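Local atomic coordinates of DR2417 (Deinococcus radiodurans, PDB entry 4XWW), a protein that probably degrades and matures RNA as a metal-dependent 5'-3' exonuclease, possibly with endonuclease activity as well, and works as a homodimer. Residues A[79-87]-A[153-161]; A[256-267]-A[286-295]. All blocks are in the same frame, centred on the assembly; numbering follows the deposited sequence.

The two contacts follow one another along the chain, interaction 1 closing before interaction 2 opens, and their centres lie about 28 Å apart; the nearest atoms stay about 7 Å from each other. Interaction 1 is wholly buried in the metallo-beta-lactamase part, where strand 77-82 runs out into one zinc-binding loop and a second leads into strand 159-165 of a different mixed sheet, beside bound RNA. Interaction 2 belongs to the beta-CASP domain inserted into that part, at the edge strand 265-269 of its five-stranded parallel sheet, with its nearest atom about 11 Å from the RNA. One contact thus supplies three histidines to one of the two zinc ions, while the other shapes that domain's flank.

Interaction 1: A[79-87]-A[153-161]; sequences GWILTHGHE and HSIPDNAGY. With ZN (zinc ion), chain E; nucleotides of chain C.
The zinc site of the metallo-beta-lactamase fold is built here by His84 and His86 from one loop and His153 from the other. The ion is bound by His84 NE2 at 2.1 Å, His86 ND1 at 2.1 Å and His153 NE2 at 2.2 Å, and water 4 is the fourth ligand. Imidazole suits the task because either ring nitrogen can serve: His86 uses ND1, and its NE2 gives its proton to water 3, which bridges to Ser154 O. The edge of His153 is turned toward the face of His84, with ring planes 79° apart. His84 ND1 donates to Thr83 OG1 near its ring plane, which fixes the rotation of the ring, while Asn158 OD1 sits over one face. Asn158 ND2 reaches Asp175 O, and His153 ND1 reaches Gly380 O. Ile155 CG2 packs over the centre of the His86 ring, 4.0 Å from the centroid, a CH-pi contact; U3 O5' of chain C covers the opposite face. Beyond the metal, Ala159 N donates to Thr83 O at 2.9 Å, joining the loop to the start of strand 159-165. On the RNA side, Glu87 N points almost straight at U4 OP2 of chain C, 2.6 Å away. The two histidines one residue apart after a strand belong to the HxHxDH motif of the metallo-beta-lactamase superfamily, whose Asp88 and His89 bind the second zinc.

Interaction 2: A[256-267]-A[286-295]; sequences LDLAHRQGRRVV and MNPPEPFLTS
With CG of His260 trans to its own backbone N (chi1 -177°) and the Glu290 chain extended beyond CG (chi2 178°), ring and carboxylate meet where the helix ends. His260 ND1 donates to Glu290 OE1 at 2.6 Å; the acceptor lies near the ring plane, but the ring reaches the carboxylate from above its plane, the two planes being 81° apart. Water 6 also donates to OE1 and links it to Arg264 O. A glutamate suits this place because its second oxygen serves Arg265: OE2 lies over one guanidinium face, 3.5 Å from NE, so this salt bridge rests on charge alone. Arginine, long and bent at chi2 and chi3, folds back so that NH2 donates to Pro291 O at 2.9 Å, nearly in the guanidinium plane. Leu293 covers the opposite face, its CD2 3.7 Å from Arg265 NH2, while CD1 lies on the arginine's CB and CG. Water 7 takes protons from Arg265 NE and Val266 N and gives one to Pro291 O, tying the same carbonyl down twice.

Leu256 fills the apolar half: CD2 meets the edge of the Phe292 ring at CE1, 3.8 Å away, while CD1 lies against Met286 and Pro288. The ring of Pro289 packs beside His260 CB and over one face of its imidazole. Leu293 N donates to Val266 O at 2.9 Å with an almost linear N-H, pairing the loop with the strand. Gly263, whose positive phi favours glycine, is the C-prime residue of the Schellman motif ending helix 249-261. The loop 286-295 runs along this helix and edge strand 265-269, whose other side pairs with strand 306-310, while Met286, Pro288 and Phe292 also rest on helix 271-282.

Interaction 1: A[79-87]-A[153-161]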
loop_
_atom_site.group_PDB
_atom_site.type_symbol
_atom_site.label_atom_id
_atom_site.label_comp_id
_atom_site.label_asym_id
_atom_site.label_seq_id
_atom_site.Cartn_x
_atom_site.Cartn_y
_atom_site.Cartn_z
ATOM N N GLY A 79 3.308 28.116 27.424
ATOM C CA GLY A 79 2.257 27.129 27.564
ATOM C C GLY A 79 1.895 26.397 26.295
ATOM O O GLY A 79 2.485 26.614 25.234
ATOM N N TRP A 80 0.886 25.536 26.418
ATOM C CA TRP A 80 0.488 24.630 25.378
ATOM C C TRP A 80 -1.014 24.700 25.146
ATOM O O TRP A 80 -1.787 24.869 26.096
ATOM C CB TRP A 80 0.882 23.199 25.761
ATOM C CG TRP A 80 1.707 22.452 24.733
ATOM C CD1 TRP A 80 1.254 21.853 23.585
ATOM C CD2 TRP A 80 3.117 22.207 24.776
ATOM N NE1 TRP A 80 2.296 21.260 22.914
ATOM C CE2 TRP A 80 3.449 21.456 23.627
ATOM C CE3 TRP A 80 4.134 22.544 25.677
ATOM C CZ2 TRP A 80 4.754 21.042 23.350
ATOM C CZ3 TRP A 80 5.434 22.132 25.399
ATOM C CH2 TRP A 80 5.727 21.388 24.244
ATOM N N ILE A 81 -1.401 24.559 23.881
ATOM C CA ILE A 81 -2.779 24.369 23.455
ATOM C C ILE A 81 -2.918 22.966 22.870
ATOM O O ILE A 81 -2.122 22.585 22.011
ATOM C CB ILE A 81 -3.182 25.394 22.383
ATOM C CG1 ILE A 81 -3.156 26.817 22.951
ATOM C CG2 ILE A 81 -4.553 25.081 21.785
ATOM C CD1 ILE A 81 -3.274 27.849 21.879
ATOM N N LEU A 82 -3.907 22.204 23.338
ATOM C CA LEU A 82 -4.186 20.879 22.772
ATOM C C LEU A 82 -5.561 20.893 22.104
ATOM O O LEU A 82 -6.576 21.043 22.792
ATOM C CB LEU A 82 -4.131 19.793 23.859
ATOM C CG LEU A 82 -2.848 19.700 24.674
ATOM C CD1 LEU A 82 -2.905 18.474 25.575
ATOM C CD2 LEU A 82 -1.668 19.588 23.710
ATOM N N THR A 83 -5.598 20.734 20.776
ATOM C CA THR A 83 -6.849 20.937 20.037
ATOM C C THR A 83 -7.833 19.764 20.130
ATOM O O THR A 83 -9.037 19.973 20.104
ATOM C CB THR A 83 -6.604 21.243 18.534
ATOM O OG1 THR A 83 -5.915 20.150 17.899
ATOM C CG2 THR A 83 -5.784 22.547 18.355
ATOM N N HIS A 84 -7.308 18.547 20.227
ATOM C CA HIS A 84 -8.140 17.343 20.348
ATOM C C HIS A 84 -7.259 16.127 20.631
ATOM O O HIS A 84 -6.034 16.199 20.523
ATOM C CB HIS A 84 -9.015 17.089 19.095
ATOM C CG HIS A 84 -8.266 16.778 17.825
ATOM N ND1 HIS A 84 -7.450 17.683 17.194
ATOM C CD2 HIS A 84 -8.293 15.673 17.022
ATOM C CE1 HIS A 84 -6.988 17.163 16.066
ATOM N NE2 HIS A 84 -7.493 15.944 15.947
ATOM N N GLY A 85 -7.887 15.016 21.006
ATOM C CA GLY A 85 -7.166 13.880 21.551
ATOM C C GLY A 85 -6.754 12.804 20.528
ATOM O O GLY A 85 -6.433 11.690 20.942
ATOM N N HIS A 86 -6.760 13.108 19.234
ATOM C CA HIS A 86 -6.218 12.147 18.240
ATOM C C HIS A 86 -4.721 11.948 18.440
ATOM O O HIS A 86 -4.008 12.870 18.831
ATOM C CB HIS A 86 -6.481 12.605 16.797
ATOM C CG HIS A 86 -7.821 12.212 16.274
ATOM N ND1 HIS A 86 -8.502 12.952 15.333
ATOM C CD2 HIS A 86 -8.620 11.156 16.564
ATOM C CE1 HIS A 86 -9.657 12.374 15.062
ATOM N NE2 HIS A 86 -9.744 11.271 15.788
ATOM N N GLU A 87 -4.233 10.746 18.136
ATOM C CA GLU A 87 -2.831 10.420 18.337
ATOM C C GLU A 87 -1.882 11.274 17.517
ATOM O O GLU A 87 -0.761 11.484 17.940
ATOM C CB GLU A 87 -2.578 8.938 18.027
ATOM C CG GLU A 87 -3.107 8.000 19.111
ATOM C CD GLU A 87 -2.286 7.981 20.375
ATOM O OE1 GLU A 87 -1.189 8.563 20.404
ATOM O OE2 GLU A 87 -2.750 7.367 21.351
ATOM N N HIS A 153 -15.552 17.133 14.155
ATOM C CA HIS A 153 -14.448 16.270 13.732
ATOM C C HIS A 153 -14.872 14.847 14.099
ATOM O O HIS A 153 -16.009 14.626 14.516
ATOM C CB HIS A 153 -13.146 16.718 14.433
ATOM C CG HIS A 153 -11.890 16.097 13.892
ATOM N ND1 HIS A 153 -11.753 15.673 12.581
ATOM C CD2 HIS A 153 -10.708 15.827 14.501
ATOM C CE1 HIS A 153 -10.542 15.171 12.411
ATOM N NE2 HIS A 153 -9.899 15.230 13.560
ATOM N N SER A 154 -13.958 13.897 13.966
ATOM C CA SER A 154 -14.261 12.484 14.166
ATOM C C SER A 154 -13.999 12.038 15.608
ATOM O O SER A 154 -14.035 10.835 15.909
ATOM C CB SER A 154 -13.420 11.653 13.210
ATOM O OG SER A 154 -12.095 12.162 13.222
ATOM N N ILE A 155 -13.699 13.008 16.476
ATOM C CA ILE A 155 -13.576 12.774 17.922
ATOM C C ILE A 155 -14.234 13.977 18.625
ATOM O O ILE A 155 -14.197 15.084 18.098
ATOM C CB ILE A 155 -12.084 12.599 18.356
ATOM C CG1 ILE A 155 -11.972 12.037 19.784
ATOM C CG2 ILE A 155 -11.315 13.930 18.256
ATOM C CD1 ILE A 155 -10.532 11.768 20.236
ATOM N N PRO A 156 -14.887 13.760 19.781
ATOM C CA PRO A 156 -15.478 14.885 20.523
ATOM C C PRO A 156 -14.432 15.846 21.106
ATOM O O PRO A 156 -13.234 15.510 21.144
ATOM C CB PRO A 156 -16.254 14.194 21.661
ATOM C CG PRO A 156 -16.503 12.813 21.176
ATOM C CD PRO A 156 -15.315 12.453 20.321
ATOM N N ASP A 157 -14.889 17.012 21.555
ATOM C CA ASP A 157 -14.049 17.974 22.262
ATOM C C ASP A 157 -12.894 18.405 21.370
ATOM O O ASP A 157 -11.746 18.486 21.803
ATOM C CB ASP A 157 -13.542 17.390 23.579
ATOM C CG ASP A 157 -14.563 17.507 24.712
ATOM O OD1 ASP A 157 -15.565 18.249 24.561
ATOM O OD2 ASP A 157 -14.351 16.854 25.758
ATOM N N ASN A 158 -13.243 18.663 20.114
ATOM C CA ASN A 158 -12.318 19.141 19.097
ATOM C C ASN A 158 -12.457 20.639 18.911
ATOM O O ASN A 158 -13.562 21.146 18.718
ATOM C CB ASN A 158 -12.594 18.436 17.775
ATOM C CG ASN A 158 -11.642 18.856 16.699
ATOM O OD1 ASN A 158 -10.499 18.418 16.679
ATOM N ND2 ASN A 158 -12.107 19.702 15.783
ATOM N N ALA A 159 -11.344 21.359 18.982
ATOM C CA ALA A 159 -11.415 22.809 18.893
ATOM C C ALA A 159 -10.579 23.357 17.772
ATOM O O ALA A 159 -9.538 22.803 17.419
ATOM C CB ALA A 159 -10.967 23.466 20.217
ATOM N N GLY A 160 -11.050 24.473 17.233
ATOM C CA GLY A 160 -10.184 25.427 16.577
ATOM C C GLY A 160 -9.890 26.532 17.584
ATOM O O GLY A 160 -10.430 26.546 18.719
ATOM N N TYR A 161 -9.015 27.457 17.217
ATOM C CA TYR A 161 -8.760 28.583 18.115
ATOM C C TYR A 161 -8.385 29.836 17.339
ATOM O O TYR A 161 -7.901 29.781 16.208
ATOM C CB TYR A 161 -7.653 28.251 19.143
ATOM C CG TYR A 161 -6.333 27.933 18.492
ATOM C CD1 TYR A 161 -6.038 26.639 18.095
ATOM C CD2 TYR A 161 -5.393 28.929 18.242
ATOM C CE1 TYR A 161 -4.841 26.340 17.459
ATOM C CE2 TYR A 161 -4.200 28.641 17.612
ATOM C CZ TYR A 161 -3.926 27.345 17.234
ATOM O OH TYR A 161 -2.746 27.065 16.601
HETATM ZN ZN ZN E . -7.942 14.679 14.281
ATOM P P U C 4 -6.821 7.831 17.128
ATOM O OP1 U C 4 -8.218 7.833 17.616
ATOM O OP2 U C 4 -5.980 9.037 17.294
ATOM O "O5'" U C 4 -6.117 6.578 17.814
ATOM C "C5'" U C 4 -4.882 6.045 17.313
ATOM C "C4'" U C 4 -5.141 4.815 16.478
ATOM O "O4'" U C 4 -3.975 4.566 15.645
ATOM C "C3'" U C 4 -5.379 3.520 17.253
ATOM O "O3'" U C 4 -6.761 3.332 17.558
ATOM C "C2'" U C 4 -4.740 2.477 16.343
ATOM O "O2'" U C 4 -5.512 2.144 15.209
ATOM C "C1'" U C 4 -3.519 3.244 15.849
ATOM N N1 U C 4 -2.423 3.284 16.826
ATOM C C2 U C 4 -1.357 2.429 16.629
ATOM O O2 U C 4 -1.292 1.657 15.689
ATOM N N3 U C 4 -0.367 2.516 17.576
ATOM C C4 U C 4 -0.332 3.346 18.675
ATOM O O4 U C 4 0.634 3.304 19.437
ATOM C C5 U C 4 -1.473 4.200 18.809
ATOM C C6 U C 4 -2.454 4.141 17.902
ATOM P P U C 3 -6.851 11.536 11.733
ATOM O OP1 U C 3 -8.152 12.159 11.401
ATOM O OP2 U C 3 -5.686 12.393 12.053
ATOM O "O5'" U C 3 -7.100 10.519 12.930
ATOM C "C5'" U C 3 -8.016 9.424 12.774
ATOM C "C4'" U C 3 -7.423 8.176 13.375
ATOM O "O4'" U C 3 -6.582 7.517 12.388
ATOM C "C3'" U C 3 -6.546 8.407 14.603
ATOM O "O3'" U C 3 -6.835 7.432 15.591
ATOM C "C2'" U C 3 -5.129 8.237 14.063
ATOM O "O2'" U C 3 -4.204 7.782 15.031
ATOM C "C1'" U C 3 -5.346 7.186 12.978
ATOM N N1 U C 3 -4.310 7.209 11.939
ATOM C C2 U C 3 -3.708 6.012 11.605
ATOM O O2 U C 3 -4.012 4.952 12.122
ATOM N N3 U C 3 -2.740 6.105 10.638
ATOM C C4 U C 3 -2.318 7.243 9.985
ATOM O O4 U C 3 -1.431 7.161 9.134
ATOM C C5 U C 3 -2.985 8.441 10.391
ATOM C C6 U C 3 -3.931 8.385 11.335
HETATM O O HOH W 1 -9.034 19.936 23.250
HETATM O O HOH W 2 -10.570 15.352 21.988
HETATM O O HOH W 3 -11.797 9.363 15.766
HETATM O O HOH W 4 -6.809 14.791 12.804
#

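Interaction 2: A[256-267]-A[286-295]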
loop_
_atom_site.group_PDB
_atom_site.type_symbol
_atom_site.label_atom_id
_atom_site.label_comp_id
_atom_site.label_asym_id
_atom_site.label_seq_id
_atom_site.Cartn_x
_atom_site.Cartn_y
_atom_site.Cartn_z
ATOM N N LEU A 256 -24.610 2.382 19.218
ATOM C CA LEU A 256 -25.232 1.925 20.465
ATOM C C LEU A 256 -26.731 2.188 20.435
ATOM O O LEU A 256 -27.538 1.330 20.801
ATOM C CB LEU A 256 -24.612 2.608 21.684
ATOM C CG LEU A 256 -23.102 2.434 21.838
ATOM C CD1 LEU A 256 -22.634 3.058 23.175
ATOM C CD2 LEU A 256 -22.682 0.976 21.737
ATOM N N ASP A 257 -27.099 3.373 19.964
ATOM C CA ASP A 257 -28.505 3.741 19.964
ATOM C C ASP A 257 -29.300 2.945 18.931
ATOM O O ASP A 257 -30.395 2.475 19.229
ATOM C CB ASP A 257 -28.658 5.243 19.741
ATOM C CG ASP A 257 -28.227 6.058 20.964
ATOM O OD1 ASP A 257 -28.479 5.619 22.108
ATOM O OD2 ASP A 257 -27.605 7.119 20.780
ATOM N N LEU A 258 -28.760 2.759 17.728
ATOM C CA LEU A 258 -29.491 1.954 16.746
ATOM C C LEU A 258 -29.555 0.494 17.166
ATOM O O LEU A 258 -30.536 -0.184 16.879
ATOM C CB LEU A 258 -28.882 2.072 15.345
ATOM C CG LEU A 258 -27.537 1.415 15.044
ATOM C CD1 LEU A 258 -27.698 -0.050 14.575
ATOM C CD2 LEU A 258 -26.803 2.258 14.007
ATOM N N ALA A 259 -28.526 0.014 17.859
ATOM C CA ALA A 259 -28.533 -1.362 18.360
ATOM C C ALA A 259 -29.695 -1.574 19.313
ATOM O O ALA A 259 -30.408 -2.573 19.237
ATOM C CB ALA A 259 -27.215 -1.697 19.053
ATOM N N HIS A 260 -29.884 -0.628 20.219
ATOM C CA HIS A 260 -31.004 -0.700 21.139
ATOM C C HIS A 260 -32.331 -0.736 20.379
ATOM O O HIS A 260 -33.200 -1.560 20.673
ATOM C CB HIS A 260 -30.968 0.486 22.100
ATOM C CG HIS A 260 -32.052 0.457 23.125
ATOM N ND1 HIS A 260 -32.054 -0.427 24.180
ATOM C CD2 HIS A 260 -33.184 1.193 23.246
ATOM C CE1 HIS A 260 -33.135 -0.232 24.913
ATOM N NE2 HIS A 260 -33.836 0.745 24.366
ATOM N N ARG A 261 -32.490 0.149 19.398
ATOM C CA ARG A 261 -33.732 0.187 18.627
ATOM C C ARG A 261 -33.943 -1.125 17.879
ATOM O O ARG A 261 -35.073 -1.554 17.649
ATOM C CB ARG A 261 -33.738 1.364 17.645
ATOM C CG ARG A 261 -33.779 2.736 18.331
ATOM C CD ARG A 261 -34.009 3.870 17.335
ATOM N NE ARG A 261 -32.946 4.029 16.338
ATOM C CZ ARG A 261 -31.893 4.821 16.498
ATOM N NH1 ARG A 261 -31.740 5.498 17.634
ATOM N NH2 ARG A 261 -30.983 4.941 15.539
ATOM N N GLN A 262 -32.850 -1.779 17.518
ATOM C CA GLN A 262 -32.968 -2.989 16.722
ATOM C C GLN A 262 -32.934 -4.264 17.557
ATOM O O GLN A 262 -32.857 -5.358 17.013
ATOM C CB GLN A 262 -31.865 -3.038 15.654
ATOM C CG GLN A 262 -31.970 -1.923 14.618
ATOM C CD GLN A 262 -33.359 -1.801 14.026
ATOM O OE1 GLN A 262 -34.024 -2.803 13.763
ATOM N NE2 GLN A 262 -33.810 -0.564 13.814
ATOM N N GLY A 263 -33.013 -4.129 18.877
ATOM C CA GLY A 263 -33.102 -5.302 19.733
ATOM C C GLY A 263 -31.813 -6.093 19.900
ATOM O O GLY A 263 -31.849 -7.284 20.238
ATOM N N ARG A 264 -30.678 -5.429 19.690
ATOM C CA ARG A 264 -29.370 -6.072 19.846
ATOM C C ARG A 264 -28.590 -5.521 21.049
ATOM O O ARG A 264 -28.564 -4.314 21.276
ATOM C CB ARG A 264 -28.533 -5.902 18.572
ATOM C CG ARG A 264 -29.153 -6.562 17.360
ATOM C CD ARG A 264 -28.307 -6.334 16.112
ATOM N NE ARG A 264 -28.848 -7.044 14.952
ATOM C CZ ARG A 264 -28.433 -8.236 14.526
ATOM N NH1 ARG A 264 -27.448 -8.869 15.157
ATOM N NH2 ARG A 264 -29.002 -8.804 13.455
ATOM N N ARG A 265 -27.935 -6.411 21.789
ATOM C CA ARG A 265 -27.046 -5.996 22.877
ATOM C C ARG A 265 -25.636 -5.862 22.333
ATOM O O ARG A 265 -25.295 -6.501 21.338
ATOM C CB ARG A 265 -27.072 -6.992 24.035
ATOM C CG ARG A 265 -28.446 -7.225 24.682
ATOM C CD ARG A 265 -28.988 -5.931 25.271
ATOM N NE ARG A 265 -28.130 -5.403 26.332
ATOM C CZ ARG A 265 -28.247 -5.736 27.618
ATOM N NH1 ARG A 265 -29.186 -6.598 28.016
ATOM N NH2 ARG A 265 -27.423 -5.209 28.515
ATOM N N VAL A 266 -24.818 -5.034 22.976
ATOM C CA VAL A 266 -23.530 -4.667 22.404
ATOM C C VAL A 266 -22.358 -5.183 23.238
ATOM O O VAL A 266 -22.366 -5.095 24.465
ATOM C CB VAL A 266 -23.435 -3.137 22.251
ATOM C CG1 VAL A 266 -22.078 -2.708 21.677
ATOM C CG2 VAL A 266 -24.557 -2.651 21.337
ATOM N N VAL A 267 -21.362 -5.736 22.551
ATOM C CA VAL A 267 -20.109 -6.140 23.179
ATOM C C VAL A 267 -19.021 -5.250 22.621
ATOM O O VAL A 267 -18.869 -5.137 21.402
ATOM C CB VAL A 267 -19.721 -7.613 22.890
ATOM C CG1 VAL A 267 -18.396 -7.958 23.568
ATOM C CG2 VAL A 267 -20.791 -8.583 23.349
ATOM N N MET A 286 -20.247 9.540 25.772
ATOM C CA MET A 286 -20.808 8.232 25.444
ATOM C C MET A 286 -21.750 7.783 26.542
ATOM O O MET A 286 -21.381 7.772 27.714
ATOM C CB MET A 286 -19.709 7.195 25.242
ATOM C CG MET A 286 -20.215 5.873 24.651
ATOM S SD MET A 286 -18.914 4.633 24.504
ATOM C CE MET A 286 -18.024 5.267 23.063
ATOM N N ASN A 287 -22.960 7.400 26.145
ATOM C CA ASN A 287 -24.001 7.002 27.076
ATOM C C ASN A 287 -24.748 5.782 26.545
ATOM O O ASN A 287 -25.713 5.910 25.802
ATOM C CB ASN A 287 -24.964 8.167 27.319
ATOM C CG ASN A 287 -24.261 9.401 27.855
ATOM O OD1 ASN A 287 -24.003 9.501 29.055
ATOM N ND2 ASN A 287 -23.942 10.346 26.970
ATOM N N PRO A 288 -24.280 4.589 26.907
ATOM C CA PRO A 288 -24.906 3.362 26.411
ATOM C C PRO A 288 -26.318 3.239 26.970
ATOM O O PRO A 288 -26.498 3.333 28.181
ATOM C CB PRO A 288 -23.996 2.245 26.944
ATOM C CG PRO A 288 -22.727 2.929 27.354
ATOM C CD PRO A 288 -23.102 4.320 27.742
ATOM N N PRO A 289 -27.308 3.051 26.090
ATOM C CA PRO A 289 -28.708 2.971 26.511
ATOM C C PRO A 289 -28.982 1.684 27.291
ATOM O O PRO A 289 -29.913 1.624 28.094
ATOM C CB PRO A 289 -29.482 3.010 25.188
ATOM C CG PRO A 289 -28.487 2.618 24.135
ATOM C CD PRO A 289 -27.158 3.070 24.624
ATOM N N GLU A 290 -28.182 0.658 27.029
ATOM C CA GLU A 290 -28.164 -0.546 27.852
ATOM C C GLU A 290 -26.717 -0.869 28.171
ATOM O O GLU A 290 -25.828 -0.558 27.373
ATOM C CB GLU A 290 -28.820 -1.736 27.140
ATOM C CG GLU A 290 -30.298 -1.575 26.841
ATOM C CD GLU A 290 -30.868 -2.771 26.092
ATOM O OE1 GLU A 290 -30.950 -2.720 24.843
ATOM O OE2 GLU A 290 -31.232 -3.765 26.751
ATOM N N PRO A 291 -26.473 -1.502 29.327
ATOM C CA PRO A 291 -25.107 -1.904 29.683
ATOM C C PRO A 291 -24.411 -2.745 28.609
ATOM O O PRO A 291 -25.052 -3.606 27.988
ATOM C CB PRO A 291 -25.315 -2.723 30.950
ATOM C CG PRO A 291 -26.537 -2.091 31.590
ATOM C CD PRO A 291 -27.421 -1.677 30.453
ATOM N N PHE A 292 -23.123 -2.494 28.383
ATOM C CA PHE A 292 -22.309 -3.411 27.581
ATOM C C PHE A 292 -22.342 -4.819 28.167
ATOM O O PHE A 292 -22.398 -4.994 29.391
ATOM C CB PHE A 292 -20.857 -2.938 27.506
ATOM C CG PHE A 292 -20.682 -1.616 26.831
ATOM C CD1 PHE A 292 -21.246 -1.370 25.589
ATOM C CD2 PHE A 292 -19.951 -0.620 27.438
ATOM C CE1 PHE A 292 -21.077 -0.132 24.971
ATOM C CE2 PHE A 292 -19.783 0.617 26.828
ATOM C CZ PHE A 292 -20.346 0.857 25.594
ATOM N N LEU A 293 -22.306 -5.823 27.295
ATOM C CA LEU A 293 -22.189 -7.220 27.710
ATOM C C LEU A 293 -20.834 -7.788 27.299
ATOM O O LEU A 293 -20.157 -7.215 26.447
ATOM C CB LEU A 293 -23.309 -8.071 27.099
ATOM C CG LEU A 293 -24.763 -7.848 27.503
ATOM C CD1 LEU A 293 -25.665 -8.887 26.839
ATOM C CD2 LEU A 293 -24.915 -7.909 29.003
ATOM N N THR A 294 -20.445 -8.911 27.897
ATOM C CA THR A 294 -19.244 -9.618 27.472
ATOM C C THR A 294 -19.603 -10.640 26.409
ATOM O O THR A 294 -20.770 -10.976 26.225
ATOM C CB THR A 294 -18.549 -10.362 28.618
ATOM O OG1 THR A 294 -19.421 -11.375 29.120
ATOM C CG2 THR A 294 -18.182 -9.405 29.736
ATOM N N SER A 295 -18.587 -11.162 25.739
ATOM C CA SER A 295 -18.812 -12.155 24.699
ATOM C C SER A 295 -19.449 -13.412 25.280
ATOM O O SER A 295 -20.230 -14.089 24.612
ATOM C CB SER A 295 -17.502 -12.506 23.997
ATOM O OG SER A 295 -16.598 -13.107 24.900
HETATM O O HOH W 5 -28.450 7.081 24.408
HETATM O O HOH W 6 -28.488 -2.485 23.382
HETATM O O HOH W 7 -26.027 -3.739 25.316
#